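Local structure of A putative transcriptional regulator (Rhodococcus sp., 2HKU) at the interface of chains A and B. The protein probably binds DNA through an N-terminal helix-turn-helix as a transcriptional regulator of the TetR family. Numbering follows the deposited sequence. Chains: chain A/B, A putative transcriptional regulator.

Contact 1: the interface of chains A and B. Residues chain A 178, 181-182, 186; chain B 118, 131-132, 135, 139.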
# COMPACT_ATOMS: atom_id res chain seq x y z
N GLN A 178 5.88 0.04 2.48
CA GLN A 178 6.84 -0.83 3.14
C GLN A 178 8.20 -0.21 3.22
O GLN A 178 8.99 -0.46 4.15
CB GLN A 178 7.00 -2.07 2.33
CG GLN A 178 5.70 -2.96 2.51
CD GLN A 178 5.78 -4.16 1.72
OE1 GLN A 178 6.01 -5.29 2.24
NE2 GLN A 178 5.54 -4.02 0.43
N ALA A 181 7.84 2.26 6.26
CA ALA A 181 7.80 1.51 7.47
C ALA A 181 9.13 0.86 7.87
O ALA A 181 9.36 0.68 9.03
CB ALA A 181 6.70 0.45 7.37
N THR A 182 9.92 0.40 6.89
CA THR A 182 11.12 -0.40 7.16
C THR A 182 12.33 0.52 7.28
O THR A 182 13.44 0.04 7.55
CB THR A 182 11.42 -1.35 6.01
OG1 THR A 182 11.43 -0.61 4.80
CG2 THR A 182 10.37 -2.47 5.94
N PHE A 186 15.53 -3.83 5.05
CA PHE A 186 14.88 -5.13 5.12
C PHE A 186 14.26 -5.46 3.77
O PHE A 186 13.12 -5.95 3.69
CB PHE A 186 13.86 -5.15 6.29
CG PHE A 186 14.48 -4.74 7.61
CD1 PHE A 186 15.02 -5.69 8.46
CD2 PHE A 186 14.56 -3.38 7.98
CE1 PHE A 186 15.66 -5.32 9.65
CE2 PHE A 186 15.17 -3.01 9.18
CZ PHE A 186 15.71 -4.00 10.02
N MSE B 118 1.81 0.12 9.63
CA MSE B 118 3.04 0.47 8.92
C MSE B 118 3.25 1.97 8.74
O MSE B 118 4.37 2.42 8.77
CB MSE B 118 3.04 -0.15 7.50
CG MSE B 118 3.44 -1.57 7.56
SE MSE B 118 3.95 -2.48 5.92
CE MSE B 118 2.12 -2.77 5.15
N ILE B 131 7.18 -4.37 13.04
CA ILE B 131 6.71 -4.33 11.68
C ILE B 131 7.64 -5.11 10.83
O ILE B 131 7.24 -5.87 9.99
CB ILE B 131 6.56 -2.83 11.15
CG1 ILE B 131 5.45 -2.09 11.91
CG2 ILE B 131 6.16 -2.81 9.64
CD1 ILE B 131 4.04 -2.48 11.44
N THR B 132 8.94 -4.93 11.04
CA THR B 132 9.91 -5.54 10.13
C THR B 132 10.01 -7.02 10.38
O THR B 132 10.24 -7.78 9.45
CB THR B 132 11.33 -4.82 10.16
OG1 THR B 132 11.96 -5.02 11.40
CG2 THR B 132 11.13 -3.35 10.02
N LEU B 135 6.94 -8.37 8.56
CA LEU B 135 7.12 -8.40 7.15
C LEU B 135 8.06 -9.49 6.75
O LEU B 135 7.86 -10.04 5.73
CB LEU B 135 7.73 -7.04 6.55
CG LEU B 135 6.79 -5.83 6.47
CD1 LEU B 135 7.50 -4.58 5.97
CD2 LEU B 135 5.54 -6.07 5.58
N HIS B 139 7.05 -12.49 4.04
CA HIS B 139 7.85 -12.65 2.86
C HIS B 139 8.57 -13.98 2.75
O HIS B 139 8.72 -14.50 1.65
CB HIS B 139 8.89 -11.50 2.75
CG HIS B 139 8.30 -10.23 2.25
ND1 HIS B 139 7.50 -9.43 3.06
CD2 HIS B 139 8.40 -9.59 1.05
CE1 HIS B 139 7.14 -8.35 2.37
NE2 HIS B 139 7.67 -8.42 1.16
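B:Thr132 meets A:Phe186 over one face of the phenyl ring, with CB 4.0 Å above the plane and over the ring's centre rather than at its rim. The methyl CG2 of B:Thr132 leans toward the CD2 side of the ring and also nears the CA of A:Thr182, while its hydroxyl OG1 lies over the far end, near CE1 and CZ. At the ring's own edge, in plane, sits the backbone O of A:Thr182, from the same chain.

A:Thr182 adds a methyl contact. Its CG2 touches CD1 of B:Leu135 at 3.6 Å, the two side chains crossing at about a right angle. The rotamer explains the division of labour: with chi1 at 51°, OG1 lies between the backbone N and the carbonyl carbon, turned back to A:Gln178 O in a short hydrogen bond of 2.5 Å, and the methyl is left to face chain B.

A:Ala181 packs its CB 3.7 Å from CB of B:Met118, a selenomethionine, and also reaches CG2 of B:Ile131. Beside it A:Gln178 runs alongside B:Met118, CG near SE, and its extended chain brings OE1 to the in-plane edge of the B:His139 ring, 3.3 Å from CE1. That ring is held by a bond from ND1 to B:Leu135 O.

In the fold, the end of helix 161-181 and the following loop of chain A lie against helices 108-120 and 125-150 of chain B.

Contact 2: the interface of chains A and B. Residues chain A 115, 118-119, 173-174, 177; chain B 119, 174, 177-178.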
# COMPACT_ATOMS: atom_id res chain seq x y z
N THR A 115 -1.86 7.36 0.35
CA THR A 115 -2.15 6.05 1.05
C THR A 115 -2.80 6.27 2.45
O THR A 115 -3.77 5.53 2.81
CB THR A 115 -0.91 5.03 1.10
OG1 THR A 115 0.10 5.51 1.99
CG2 THR A 115 -0.37 4.79 -0.26
N MSE A 118 -6.38 7.29 1.82
CA MSE A 118 -7.28 6.20 1.42
C MSE A 118 -7.71 5.33 2.63
O MSE A 118 -8.80 4.71 2.63
CB MSE A 118 -6.60 5.22 0.43
CG MSE A 118 -6.39 5.77 -0.99
SE MSE A 118 -5.79 4.51 -2.29
CE MSE A 118 -3.82 4.71 -2.13
N LEU A 119 -6.79 5.21 3.57
CA LEU A 119 -7.05 4.48 4.80
C LEU A 119 -8.00 5.21 5.75
O LEU A 119 -8.67 4.53 6.60
CB LEU A 119 -5.75 4.14 5.51
CG LEU A 119 -4.92 3.09 4.84
CD1 LEU A 119 -3.56 3.07 5.54
CD2 LEU A 119 -5.57 1.71 4.81
N PHE A 173 2.12 1.85 -4.55
CA PHE A 173 1.54 2.03 -3.20
C PHE A 173 2.16 1.10 -2.17
O PHE A 173 2.65 1.55 -1.11
CB PHE A 173 -0.00 1.82 -3.24
CG PHE A 173 -0.74 2.81 -4.13
CD1 PHE A 173 -0.31 4.13 -4.26
CD2 PHE A 173 -1.87 2.40 -4.83
CE1 PHE A 173 -1.06 5.02 -5.12
CE2 PHE A 173 -2.62 3.25 -5.67
CZ PHE A 173 -2.22 4.51 -5.82
N GLY A 174 2.23 -0.18 -2.50
CA GLY A 174 2.79 -1.23 -1.54
C GLY A 174 4.30 -1.05 -1.32
O GLY A 174 4.82 -1.29 -0.20
N ILE A 177 4.68 2.16 0.93
CA ILE A 177 4.29 1.90 2.30
C ILE A 177 5.39 1.11 3.06
O ILE A 177 5.78 1.47 4.17
CB ILE A 177 2.94 1.09 2.33
CG1 ILE A 177 1.80 2.04 1.89
CG2 ILE A 177 2.71 0.69 3.78
CD1 ILE A 177 0.50 1.33 1.37
N LEU B 119 2.17 2.70 8.47
CA LEU B 119 2.22 4.16 8.31
C LEU B 119 2.36 4.93 9.63
O LEU B 119 2.69 6.10 9.62
CB LEU B 119 1.00 4.67 7.55
CG LEU B 119 0.94 4.24 6.05
CD1 LEU B 119 -0.42 4.58 5.45
CD2 LEU B 119 2.11 4.87 5.17
N GLY B 174 -1.05 -2.78 -1.75
CA GLY B 174 -1.50 -1.71 -2.64
C GLY B 174 -2.91 -1.87 -3.17
O GLY B 174 -3.58 -0.84 -3.44
N ILE B 177 -5.56 -1.55 0.06
CA ILE B 177 -5.80 -0.17 0.47
C ILE B 177 -6.80 0.57 -0.39
O ILE B 177 -7.50 1.41 0.11
CB ILE B 177 -4.54 0.70 0.62
CG1 ILE B 177 -3.92 1.05 -0.71
CG2 ILE B 177 -3.54 0.04 1.61
CD1 ILE B 177 -2.73 2.13 -0.55
N GLN B 178 -6.77 0.31 -1.68
CA GLN B 178 -7.76 0.85 -2.63
C GLN B 178 -9.18 0.41 -2.37
O GLN B 178 -10.11 1.21 -2.34
CB GLN B 178 -7.33 0.43 -4.02
CG GLN B 178 -5.99 0.98 -4.45
CD GLN B 178 -5.71 0.57 -5.80
OE1 GLN B 178 -6.58 0.78 -6.66
NE2 GLN B 178 -4.62 -0.15 -6.04
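B:Ile177 pushes its side chain into a pocket of chain A formed by A:Thr115, A:Met118, A:Leu119, A:Phe173 and A:Ile177. From CB the chain divides. The branch methyl CG2 turns to CD2 of A:Leu119, 4.1 Å away. The other arm, CG1, stands between the backbone N and the carbonyl carbon (chi1 72°) and passes the selenomethionine methyl CE of A:Met118 at 3.9 Å. Its tip, CD1, is surrounded: the same CE lies tightly against it at 3.2 Å, CG2 of A:Thr115 at 3.6 Å, and CB of A:Phe173 and CD1 of A:Ile177 each at 3.8 Å. A:Met118 CE also rests over the centre of the A:Phe173 ring, lining the pocket from within its own chain.

At the in-plane edge of that ring comes NE2 of B:Gln178, its amide turned 78° from the ring and tied to B:Gly174 O at 2.9 Å; its CG runs beside A:Met118 SE, the two chains side by side. An alanine in place of B:Gln178 would probably leave B:Gly174 O without its amide donor, the A:Phe173 edge without its neighbour and a gap beside A:Met118 SE.

A:Leu119 and B:Leu119 cross with their CD1 methyls in tight contact at 3.5 Å. This apolar packing around the two-fold probably contributes to holding the two subunits together as a dimer.

Contact 3: the interface of chains A and B. Residues chain A 158, 163-164, 166-167, 170, 200; chain B 196, 199-200.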
# COMPACT_ATOMS: atom_id res chain seq x y z
N ARG A 158 0.56 -8.19 -20.90
CA ARG A 158 0.32 -9.50 -20.34
C ARG A 158 -1.17 -9.57 -20.00
O ARG A 158 -1.74 -10.63 -19.90
CB ARG A 158 1.17 -9.69 -19.05
CG ARG A 158 2.65 -9.84 -19.20
CD ARG A 158 3.33 -8.49 -19.36
NE ARG A 158 3.00 -7.62 -18.20
CZ ARG A 158 3.84 -7.39 -17.19
NH1 ARG A 158 3.42 -6.60 -16.21
NH2 ARG A 158 5.09 -7.96 -17.16
N VAL A 163 -5.57 -3.01 -16.67
CA VAL A 163 -5.00 -3.90 -15.60
C VAL A 163 -3.50 -3.66 -15.40
O VAL A 163 -3.01 -3.64 -14.28
CB VAL A 163 -5.34 -5.41 -15.85
CG1 VAL A 163 -4.56 -6.33 -14.97
CG2 VAL A 163 -6.82 -5.63 -15.68
N GLU A 164 -2.79 -3.39 -16.48
CA GLU A 164 -1.37 -3.17 -16.39
C GLU A 164 -1.10 -1.86 -15.65
O GLU A 164 -0.12 -1.74 -14.90
CB GLU A 164 -0.75 -3.20 -17.76
CG GLU A 164 -0.84 -4.53 -18.48
CD GLU A 164 0.30 -5.47 -18.08
OE1 GLU A 164 1.11 -5.09 -17.19
OE2 GLU A 164 0.40 -6.57 -18.65
N LYS A 166 -3.08 -0.63 -13.29
CA LYS A 166 -3.39 -0.89 -11.91
C LYS A 166 -2.33 -1.74 -11.23
O LYS A 166 -2.12 -1.61 -10.04
CB LYS A 166 -4.76 -1.59 -11.79
CG LYS A 166 -5.97 -0.65 -12.20
CD LYS A 166 -7.26 -1.44 -12.29
CE LYS A 166 -8.47 -0.45 -12.55
NZ LYS A 166 -9.72 -1.29 -12.14
N ALA A 167 -1.70 -2.66 -11.97
CA ALA A 167 -0.58 -3.46 -11.45
C ALA A 167 0.60 -2.59 -11.17
O ALA A 167 1.30 -2.77 -10.16
CB ALA A 167 -0.19 -4.56 -12.48
N SER A 170 -0.67 -0.24 -7.88
CA SER A 170 -0.72 -0.95 -6.57
C SER A 170 0.63 -1.42 -6.06
O SER A 170 0.87 -1.36 -4.87
CB SER A 170 -1.63 -2.15 -6.65
OG SER A 170 -1.24 -2.91 -7.75
N ASN A 200 8.42 -6.62 -12.16
CA ASN A 200 6.98 -6.69 -12.51
C ASN A 200 6.75 -6.46 -14.01
O ASN A 200 5.87 -7.04 -14.58
CB ASN A 200 6.16 -5.62 -11.74
CG ASN A 200 6.02 -5.91 -10.24
OD1 ASN A 200 5.59 -5.04 -9.46
ND2 ASN A 200 6.36 -7.08 -9.83
N VAL B 196 -3.67 -8.88 -11.69
CA VAL B 196 -2.51 -8.09 -11.29
C VAL B 196 -1.34 -9.03 -10.88
O VAL B 196 -0.18 -8.85 -11.31
CB VAL B 196 -2.84 -7.10 -10.15
CG1 VAL B 196 -1.52 -6.52 -9.52
CG2 VAL B 196 -3.77 -5.93 -10.68
N ALA B 199 0.01 -10.97 -13.90
CA ALA B 199 0.90 -10.09 -14.75
C ALA B 199 2.30 -9.79 -14.16
O ALA B 199 3.35 -9.87 -14.84
CB ALA B 199 0.19 -8.78 -15.07
N ASN B 200 2.30 -9.37 -12.90
CA ASN B 200 3.52 -9.06 -12.18
C ASN B 200 4.47 -10.21 -12.10
O ASN B 200 5.66 -10.01 -12.11
CB ASN B 200 3.22 -8.43 -10.81
CG ASN B 200 2.70 -7.02 -10.95
OD1 ASN B 200 2.76 -6.43 -12.02
ND2 ASN B 200 2.14 -6.49 -9.87
O HOH W 1 7.74 -9.54 -10.26
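Packing dominates where B:Val196 and A:Ala167 meet, in a helix-to-helix contact of the kind by which TetR-family regulators commonly dimerise through their C-terminal domains. CG1 of B:Val196, anti to the backbone N (chi1 166°), lies 3.7 Å from CA of A:Ala167, and CG2 comes down near the backbone N of the same residue. CB of A:Ala167 also faces OD1 of B:Asn200.

Flat groups stack next. The carboxamides of A:Asn200 and B:Asn200 lie nearly parallel, 7° apart, with their CG atoms 3.6 Å from each other. The guanidinium of A:Arg158 likewise presents a face to chain B: the carbonyl O of B:Ala199 sits 3.3 Å above its plane, offset toward the rim, an approach that may be electrostatically favourable.

Hydrogen bonds within chain A fix that guanidinium. Side-on, NE meets A:Glu164 OE2 at 2.8 Å in a salt bridge lying in the guanidinium plane, and NH1 meets OE1, each oxygen using its syn lone pair; OE2 also accepts from the backbone N of A:Arg158. End-on, NH1 and NH2 converge on the main-chain O of A:Asn200, so the arginine ties the start of helix 161-181 to the end of helix 190-201.

Water provides a polar link between the chains: water 1 lies 2.9 Å from A:Asn200 ND2 and 2.8 Å from B:Asn200 O.

Helix 161-181 of chain A runs through all three sites, with residues near its start in contact 3, its later turns in contact 2 and its end in contact 1. The C-alpha centres of contacts 1 and 2 lie about 14 Å apart, those of 2 and 3 about 16 Å, and those of 1 and 3 about 22 Å. A:Met118 serves contact 2 and B:Met118 contact 1, whereas A:Gln178 belongs to contact 1 and B:Gln178 to contact 2, because two-fold symmetry repeats each patch with chains exchanged. The three are therefore parts of one two-fold interface, probably that of a biological dimer, away from the predicted DNA-binding helices.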